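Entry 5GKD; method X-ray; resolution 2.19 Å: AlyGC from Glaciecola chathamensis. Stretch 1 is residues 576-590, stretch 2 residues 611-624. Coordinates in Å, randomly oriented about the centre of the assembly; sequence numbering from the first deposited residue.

Stretch 1 (576-590) EVQDSQFKHITGDLF
Stretch 2, residues 611-624: NSNVSDLQGAIAKV

The shortest polar contact joins two side chains at the corner of stretch 2: His584 ND1 donates to Asp616 OD2 at 2.6 Å, nearly linear at 168°. Both residues have left-handed backbones (phi/psi 66/73 and 63/57), their CA atoms are 4.8 Å apart, and stretch 2 turns a corner at Asp616; His584 has chi1 m and Asp616 chi1 t.

Strands 581-585 and 613-615 run parallel, their axes 4.7 Å apart and 3° from aligned. Gln581 pairs with Asn613, Phe582 with Val614, Lys583 with Ser615. The ladder alternates in parallel fashion: Asn613 N to Ser580 O (2.8 Å), Phe582 N to Asn613 O (2.8 Å), Ser615 N to Phe582 O (2.9 Å), His584 N to Ser615 O (3.0 Å). Past the corner it resumes with Ile585 N to Asp616 O (3.0 Å) and Gln618 N to Ile585 O (2.8 Å).

Next, Asp588 (chi1 m) substitutes a side chain for a backbone acceptor: its OD1 takes the amide N of Ala620 at 2.9 Å and forms a long salt bridge to Lys623 NZ at 3.6 Å. Gly619 (-94/-162) leaves the necessary space, since an ideal CB there would lie 2.3 Å from Asp588 OD1. Leu589 N then donates to Ala620 O at 2.8 Å, Phe590 N to Ile621 O at 3.1 Å, and Lys623 N to Phe590 O at 3.1 Å, restoring parallel pairing at Phe590 and Ala622.

At the start, Ser612 OG (chi1 m) accepts from Ser580 N at 3.2 Å.

Packing largely follows register, with Leu589 as the exception. Phe582 (m) and Val614 (t) share a buried face, CD1 to CG2 3.8 Å; Ile585 CG2 meets Leu617 CD1 at 3.6 Å. Leu589, chi1 off-well at -122°, has its CA-to-CB bond toward the other stretch, and its CG lies 4.1 Å from Leu617 CD2. Gln581, Lys583, Asn613 and Ser615 occupy the other, more polar face.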

ATOM      1  N   GLU A 576     -15.736  11.653  12.430  1.00 26.26           N
ATOM      2  CA  GLU A 576     -16.544  12.727  12.997  1.00 28.99           C
ATOM      3  C   GLU A 576     -15.696  13.636  13.876  1.00 26.96           C
ATOM      4  O   GLU A 576     -15.055  13.169  14.819  1.00 27.13           O
ATOM      5  CB  GLU A 576     -17.707  12.168  13.808  1.00 29.47           C
ATOM      6  CG  GLU A 576     -18.907  13.080  13.737  1.00 35.88           C
ATOM      7  CD  GLU A 576     -19.771  13.017  14.958  1.00 41.33           C
ATOM      8  OE1 GLU A 576     -20.904  13.545  14.889  1.00 47.98           O
ATOM      9  OE2 GLU A 576     -19.317  12.441  15.973  1.00 40.64           O
ATOM     10  N   VAL A 577     -15.713  14.930  13.571  1.00 26.88           N
ATOM     11  CA  VAL A 577     -14.978  15.949  14.310  1.00 24.59           C
ATOM     12  C   VAL A 577     -15.983  16.967  14.840  1.00 29.84           C
ATOM     13  O   VAL A 577     -16.715  17.590  14.058  1.00 28.83           O
ATOM     14  CB  VAL A 577     -13.924  16.638  13.433  1.00 23.99           C
ATOM     15  CG1 VAL A 577     -13.191  17.693  14.220  1.00 25.96           C
ATOM     16  CG2 VAL A 577     -12.943  15.605  12.861  1.00 26.39           C
ATOM     17  N   GLN A 578     -16.018  17.135  16.166  1.00 29.78           N
ATOM     18  CA  GLN A 578     -16.924  18.071  16.832  1.00 29.19           C
ATOM     19  C   GLN A 578     -16.137  18.944  17.799  1.00 27.25           C
ATOM     20  O   GLN A 578     -15.316  18.432  18.568  1.00 28.68           O
ATOM     21  CB  GLN A 578     -18.034  17.347  17.606  1.00 28.37           C
ATOM     22  CG  GLN A 578     -18.959  16.483  16.785  1.00 33.27           C
ATOM     23  CD  GLN A 578     -19.861  17.290  15.878  1.00 36.00           C
ATOM     24  OE1 GLN A 578     -20.037  18.493  16.067  1.00 37.43           O
ATOM     25  NE2 GLN A 578     -20.437  16.634  14.882  1.00 32.10           N
ATOM     26  N   ASP A 579     -16.386  20.256  17.757  1.00 27.35           N
ATOM     27  CA  ASP A 579     -15.926  21.175  18.807  1.00 29.14           C
ATOM     28  C   ASP A 579     -14.429  21.037  19.076  1.00 27.93           C
ATOM     29  O   ASP A 579     -14.003  20.871  20.214  1.00 27.66           O
ATOM     30  CB  ASP A 579     -16.718  20.948  20.104  1.00 28.42           C
ATOM     31  CG  ASP A 579     -18.226  20.931  19.878  1.00 30.22           C
ATOM     32  OD1 ASP A 579     -18.756  21.941  19.392  1.00 34.85           O
ATOM     33  OD2 ASP A 579     -18.884  19.909  20.170  1.00 34.38           O
ATOM     34  N   SER A 580     -13.620  21.093  18.017  1.00 28.83           N
ATOM     35  CA  SER A 580     -12.192  20.821  18.130  1.00 29.26           C
ATOM     36  C   SER A 580     -11.384  21.902  17.423  1.00 29.68           C
ATOM     37  O   SER A 580     -11.872  22.574  16.511  1.00 32.77           O
ATOM     38  CB  SER A 580     -11.841  19.422  17.564  1.00 28.82           C
ATOM     39  OG  SER A 580     -12.458  18.396  18.332  1.00 26.70           O
ATOM     40  N   GLN A 581     -10.138  22.084  17.857  1.00 26.95           N
ATOM     41  CA  GLN A 581      -9.295  23.137  17.312  1.00 29.10           C
ATOM     42  C   GLN A 581      -8.019  22.554  16.728  1.00 25.98           C
ATOM     43  O   GLN A 581      -7.441  21.620  17.283  1.00 26.85           O
ATOM     44  CB  GLN A 581      -8.912  24.177  18.368  1.00 32.01           C
ATOM     45  CG  GLN A 581      -9.761  24.160  19.628  1.00 32.52           C
ATOM     46  CD  GLN A 581     -11.224  24.411  19.383  1.00 34.16           C
ATOM     47  OE1 GLN A 581     -11.576  25.208  18.564  1.00 44.00           O
ATOM     48  NE2 GLN A 581     -12.081  23.744  20.105  1.00 35.27           N
ATOM     49  N   PHE A 582      -7.563  23.143  15.630  1.00 24.28           N
ATOM     50  CA  PHE A 582      -6.367  22.695  14.939  1.00 26.43           C
ATOM     51  C   PHE A 582      -5.573  23.928  14.561  1.00 26.25           C
ATOM     52  O   PHE A 582      -6.135  24.847  13.957  1.00 29.41           O
ATOM     53  CB  PHE A 582      -6.729  21.887  13.682  1.00 23.40           C
ATOM     54  CG  PHE A 582      -7.671  20.742  13.944  1.00 23.59           C
ATOM     55  CD1 PHE A 582      -9.026  20.960  14.103  1.00 24.68           C
ATOM     56  CD2 PHE A 582      -7.196  19.444  14.033  1.00 22.46           C
ATOM     57  CE1 PHE A 582      -9.888  19.904  14.353  1.00 25.67           C
ATOM     58  CE2 PHE A 582      -8.051  18.387  14.278  1.00 22.77           C
ATOM     59  CZ  PHE A 582      -9.396  18.612  14.427  1.00 23.89           C
ATOM     60  N   LYS A 583      -4.298  23.957  14.879  1.00 25.10           N
ATOM     61  CA  LYS A 583      -3.494  25.098  14.549  1.00 26.63           C
ATOM     62  C   LYS A 583      -2.048  24.802  14.201  1.00 26.10           C
ATOM     63  O   LYS A 583      -1.404  24.073  14.881  1.00 27.06           O
ATOM     64  CB  LYS A 583      -3.556  26.104  15.689  1.00 31.02           C
ATOM     65  CG  LYS A 583      -3.003  27.461  15.348  1.00 37.38           C
ATOM     66  CD  LYS A 583      -3.313  28.499  16.415  1.00 42.51           C
ATOM     67  CE  LYS A 583      -3.849  29.774  15.805  1.00 48.73           C
ATOM     68  NZ  LYS A 583      -3.370  31.000  16.490  1.00 53.59           N
ATOM     69  N   HIS A 584      -1.559  25.412  13.142  1.00 24.85           N
ATOM     70  CA  HIS A 584      -0.187  25.279  12.672  1.00 28.31           C
ATOM     71  C   HIS A 584       0.202  23.904  12.174  1.00 28.15           C
ATOM     72  O   HIS A 584       0.940  23.214  12.826  1.00 27.74           O
ATOM     73  CB  HIS A 584       0.851  25.749  13.697  1.00 27.28           C
ATOM     74  CG  HIS A 584       0.580  27.094  14.283  1.00 33.49           C
ATOM     75  ND1 HIS A 584       0.514  28.242  13.535  1.00 37.03           N
ATOM     76  CD2 HIS A 584       0.385  27.474  15.560  1.00 31.71           C
ATOM     77  CE1 HIS A 584       0.278  29.267  14.324  1.00 35.10           C
ATOM     78  NE2 HIS A 584       0.198  28.827  15.556  1.00 30.56           N
ATOM     79  N   ILE A 585      -0.309  23.544  11.010  1.00 25.62           N
ATOM     80  CA  ILE A 585      -0.100  22.275  10.387  1.00 25.19           C
ATOM     81  C   ILE A 585       0.372  22.433   8.967  1.00 24.36           C
ATOM     82  O   ILE A 585      -0.269  23.068   8.184  1.00 24.97           O
ATOM     83  CB  ILE A 585      -1.420  21.508  10.398  1.00 23.30           C
ATOM     84  CG1 ILE A 585      -1.886  21.290  11.832  1.00 27.45           C
ATOM     85  CG2 ILE A 585      -1.309  20.226   9.626  1.00 23.18           C
ATOM     86  CD1 ILE A 585      -3.339  20.959  11.963  1.00 26.34           C
ATOM     87  N   THR A 586       1.494  21.830   8.644  1.00 23.55           N
ATOM     88  CA  THR A 586       2.050  21.990   7.310  1.00 24.94           C
ATOM     89  C   THR A 586       1.466  21.026   6.280  1.00 22.32           C
ATOM     90  O   THR A 586       1.513  21.324   5.083  1.00 24.09           O
ATOM     91  CB  THR A 586       3.573  21.817   7.335  1.00 26.01           C
ATOM     92  OG1 THR A 586       3.892  20.517   7.843  1.00 27.69           O
ATOM     93  CG2 THR A 586       4.226  22.882   8.204  1.00 24.84           C
ATOM     94  N   GLY A 587       0.935  19.888   6.701  1.00 23.25           N
ATOM     95  CA  GLY A 587       0.341  18.930   5.794  1.00 22.41           C
ATOM     96  C   GLY A 587      -1.134  19.193   5.561  1.00 22.88           C
ATOM     97  O   GLY A 587      -1.626  20.314   5.713  1.00 25.07           O
ATOM     98  N   ASP A 588      -1.844  18.145   5.174  1.00 21.38           N
ATOM     99  CA  ASP A 588      -3.299  18.189   5.116  1.00 22.24           C
ATOM    100  C   ASP A 588      -3.884  17.782   6.459  1.00 24.29           C
ATOM    101  O   ASP A 588      -3.214  17.174   7.297  1.00 23.14           O
ATOM    102  CB  ASP A 588      -3.844  17.260   4.038  1.00 18.00           C
ATOM    103  CG  ASP A 588      -3.244  17.531   2.676  1.00 23.52           C
ATOM    104  OD1 ASP A 588      -3.356  18.666   2.163  1.00 25.89           O
ATOM    105  OD2 ASP A 588      -2.642  16.604   2.117  1.00 24.79           O
ATOM    106  N   LEU A 589      -5.159  18.121   6.648  1.00 20.84           N
ATOM    107  CA  LEU A 589      -5.907  17.652   7.807  1.00 21.65           C
ATOM    108  C   LEU A 589      -6.343  16.202   7.624  1.00 21.50           C
ATOM    109  O   LEU A 589      -5.934  15.322   8.388  1.00 25.96           O
ATOM    110  CB  LEU A 589      -7.119  18.553   8.042  1.00 20.55           C
ATOM    111  CG  LEU A 589      -7.368  19.303   9.346  1.00 24.76           C
ATOM    112  CD1 LEU A 589      -8.801  19.071   9.813  1.00 20.61           C
ATOM    113  CD2 LEU A 589      -6.377  18.972  10.434  1.00 20.67           C
ATOM    114  N   PHE A 590      -7.175  15.933   6.618  1.00 20.59           N
ATOM    115  CA  PHE A 590      -7.667  14.585   6.344  1.00 20.87           C
ATOM    116  C   PHE A 590      -7.326  14.205   4.909  1.00 23.44           C
ATOM    117  O   PHE A 590      -7.766  14.863   3.959  1.00 22.54           O
ATOM    118  CB  PHE A 590      -9.179  14.479   6.594  1.00 21.77           C
ATOM    119  CG  PHE A 590      -9.548  14.561   8.050  1.00 20.96           C
ATOM    120  CD1 PHE A 590      -9.510  13.441   8.846  1.00 21.54           C
ATOM    121  CD2 PHE A 590      -9.897  15.768   8.627  1.00 24.60           C
ATOM    122  CE1 PHE A 590      -9.829  13.509  10.179  1.00 19.08           C
ATOM    123  CE2 PHE A 590     -10.226  15.843   9.952  1.00 21.77           C
ATOM    124  CZ  PHE A 590     -10.193  14.707  10.732  1.00 22.25           C
ATOM    125  N   ASN A 611     -18.592  22.780  14.244  1.00 28.42           N
ATOM    126  CA  ASN A 611     -18.305  23.596  15.428  1.00 25.54           C
ATOM    127  C   ASN A 611     -16.826  23.584  15.779  1.00 26.51           C
ATOM    128  O   ASN A 611     -16.445  23.582  16.947  1.00 26.43           O
ATOM    129  CB  ASN A 611     -19.133  23.139  16.630  1.00 26.81           C
ATOM    130  CG  ASN A 611     -20.630  23.240  16.383  1.00 33.71           C
ATOM    131  OD1 ASN A 611     -21.118  24.225  15.813  1.00 35.41           O
ATOM    132  ND2 ASN A 611     -21.366  22.214  16.806  1.00 34.59           N
ATOM    133  N   SER A 612     -15.985  23.565  14.764  1.00 28.11           N
ATOM    134  CA  SER A 612     -14.565  23.385  14.975  1.00 27.63           C
ATOM    135  C   SER A 612     -13.816  24.569  14.396  1.00 23.18           C
ATOM    136  O   SER A 612     -14.384  25.416  13.709  1.00 27.28           O
ATOM    137  CB  SER A 612     -14.092  22.064  14.353  1.00 27.40           C
ATOM    138  OG  SER A 612     -14.690  20.983  15.043  1.00 27.71           O
ATOM    139  N   ASN A 613     -12.523  24.617  14.682  1.00 25.54           N
ATOM    140  CA  ASN A 613     -11.706  25.758  14.319  1.00 25.49           C
ATOM    141  C   ASN A 613     -10.363  25.270  13.801  1.00 26.06           C
ATOM    142  O   ASN A 613      -9.685  24.482  14.461  1.00 29.21           O
ATOM    143  CB  ASN A 613     -11.534  26.687  15.529  1.00 30.29           C
ATOM    144  CG  ASN A 613     -11.021  28.033  15.148  1.00 34.50           C
ATOM    145  OD1 ASN A 613      -9.884  28.164  14.711  1.00 39.58           O
ATOM    146  ND2 ASN A 613     -11.857  29.053  15.291  1.00 37.49           N
ATOM    147  N   VAL A 614      -9.992  25.737  12.616  1.00 28.65           N
ATOM    148  CA  VAL A 614      -8.771  25.338  11.934  1.00 25.35           C
ATOM    149  C   VAL A 614      -8.049  26.598  11.490  1.00 29.29           C
ATOM    150  O   VAL A 614      -8.633  27.426  10.782  1.00 31.27           O
ATOM    151  CB  VAL A 614      -9.063  24.447  10.713  1.00 27.26           C
ATOM    152  CG1 VAL A 614      -7.770  24.124   9.971  1.00 25.28           C
ATOM    153  CG2 VAL A 614      -9.810  23.182  11.120  1.00 25.51           C
ATOM    154  N   SER A 615      -6.775  26.730  11.866  1.00 29.18           N
ATOM    155  CA  SER A 615      -6.024  27.941  11.563  1.00 27.58           C
ATOM    156  C   SER A 615      -4.579  27.620  11.207  1.00 30.18           C
ATOM    157  O   SER A 615      -3.917  26.846  11.906  1.00 29.81           O
ATOM    158  CB  SER A 615      -6.063  28.902  12.756  1.00 32.44           C
ATOM    159  OG  SER A 615      -5.492  30.143  12.405  1.00 39.37           O
ATOM    160  N   ASP A 616      -4.094  28.231  10.126  1.00 31.13           N
ATOM    161  CA  ASP A 616      -2.713  28.086   9.658  1.00 29.80           C
ATOM    162  C   ASP A 616      -2.413  26.633   9.267  1.00 30.82           C
ATOM    163  O   ASP A 616      -1.498  25.983   9.786  1.00 30.36           O
ATOM    164  CB  ASP A 616      -1.721  28.610  10.709  1.00 29.14           C
ATOM    165  CG  ASP A 616      -0.300  28.679  10.188  1.00 39.52           C
ATOM    166  OD1 ASP A 616      -0.118  28.770   8.949  1.00 43.78           O
ATOM    167  OD2 ASP A 616       0.644  28.637  11.015  1.00 40.65           O
ATOM    168  N   LEU A 617      -3.216  26.135   8.331  1.00 29.72           N
ATOM    169  CA  LEU A 617      -3.084  24.794   7.767  1.00 25.13           C
ATOM    170  C   LEU A 617      -2.624  24.959   6.329  1.00 24.67           C
ATOM    171  O   LEU A 617      -3.357  25.504   5.502  1.00 25.81           O
ATOM    172  CB  LEU A 617      -4.419  24.045   7.838  1.00 24.21           C
ATOM    173  CG  LEU A 617      -4.670  22.779   7.001  1.00 24.39           C
ATOM    174  CD1 LEU A 617      -3.889  21.618   7.558  1.00 21.03           C
ATOM    175  CD2 LEU A 617      -6.161  22.428   6.954  1.00 20.64           C
ATOM    176  N   GLN A 618      -1.420  24.482   6.015  1.00 24.07           N
ATOM    177  CA  GLN A 618      -0.930  24.687   4.654  1.00 24.18           C
ATOM    178  C   GLN A 618      -1.708  23.851   3.639  1.00 25.86           C
ATOM    179  O   GLN A 618      -1.893  24.283   2.495  1.00 25.83           O
ATOM    180  CB  GLN A 618       0.562  24.379   4.569  1.00 25.18           C
ATOM    181  CG  GLN A 618       1.441  25.205   5.492  1.00 28.82           C
ATOM    182  CD  GLN A 618       1.134  26.666   5.389  1.00 36.58           C
ATOM    183  OE1 GLN A 618       1.376  27.287   4.353  1.00 44.65           O
ATOM    184  NE2 GLN A 618       0.574  27.235   6.457  1.00 38.67           N
ATOM    185  N   GLY A 619      -2.169  22.672   4.030  1.00 22.46           N
ATOM    186  CA  GLY A 619      -2.845  21.763   3.127  1.00 23.28           C
ATOM    187  C   GLY A 619      -4.345  21.931   3.181  1.00 21.33           C
ATOM    188  O   GLY A 619      -4.870  22.936   3.664  1.00 26.35           O
ATOM    189  N   ALA A 620      -5.046  20.924   2.689  1.00 22.02           N
ATOM    190  CA  ALA A 620      -6.498  20.988   2.674  1.00 22.55           C
ATOM    191  C   ALA A 620      -7.081  20.458   3.977  1.00 22.63           C
ATOM    192  O   ALA A 620      -6.521  19.569   4.618  1.00 21.38           O
ATOM    193  CB  ALA A 620      -7.071  20.205   1.498  1.00 21.23           C
ATOM    194  N   ILE A 621      -8.213  21.045   4.366  1.00 23.06           N
ATOM    195  CA  ILE A 621      -9.091  20.448   5.370  1.00 18.97           C
ATOM    196  C   ILE A 621      -9.368  18.984   5.037  1.00 23.06           C
ATOM    197  O   ILE A 621      -9.300  18.103   5.899  1.00 22.69           O
ATOM    198  CB  ILE A 621     -10.405  21.245   5.449  1.00 23.16           C
ATOM    199  CG1 ILE A 621     -10.128  22.708   5.801  1.00 27.76           C
ATOM    200  CG2 ILE A 621     -11.389  20.575   6.398  1.00 21.49           C
ATOM    201  CD1 ILE A 621     -11.299  23.633   5.462  1.00 26.78           C
ATOM    202  N   ALA A 622      -9.718  18.710   3.785  1.00 21.55           N
ATOM    203  CA  ALA A 622     -10.025  17.348   3.384  1.00 21.83           C
ATOM    204  C   ALA A 622      -9.830  17.223   1.884  1.00 23.12           C
ATOM    205  O   ALA A 622     -10.200  18.121   1.126  1.00 23.25           O
ATOM    206  CB  ALA A 622     -11.458  16.954   3.762  1.00 19.31           C
ATOM    207  N   LYS A 623      -9.231  16.117   1.472  1.00 20.42           N
ATOM    208  CA  LYS A 623      -9.177  15.710   0.077  1.00 21.13           C
ATOM    209  C   LYS A 623      -9.862  14.360   0.031  1.00 21.95           C
ATOM    210  O   LYS A 623      -9.357  13.390   0.607  1.00 22.89           O
ATOM    211  CB  LYS A 623      -7.735  15.607  -0.429  1.00 22.79           C
ATOM    212  CG  LYS A 623      -6.828  16.754  -0.019  1.00 22.38           C
ATOM    213  CD  LYS A 623      -5.506  16.686  -0.749  1.00 23.69           C
ATOM    214  CE  LYS A 623      -4.798  18.039  -0.681  1.00 26.24           C
ATOM    215  NZ  LYS A 623      -3.510  18.065  -1.397  1.00 25.44           N
ATOM    216  N   VAL A 624     -11.029  14.287  -0.587  1.00 21.74           N
ATOM    217  CA  VAL A 624     -11.740  13.023  -0.602  1.00 22.94           C
ATOM    218  C   VAL A 624     -12.164  12.701  -2.030  1.00 23.19           C
ATOM    219  O   VAL A 624     -12.647  13.570  -2.765  1.00 25.82           O
ATOM    220  CB  VAL A 624     -12.906  12.991   0.410  1.00 25.33           C
ATOM    221  CG1 VAL A 624     -13.089  14.312   1.123  1.00 20.60           C
ATOM    222  CG2 VAL A 624     -14.143  12.469  -0.187  1.00 24.19           C
TER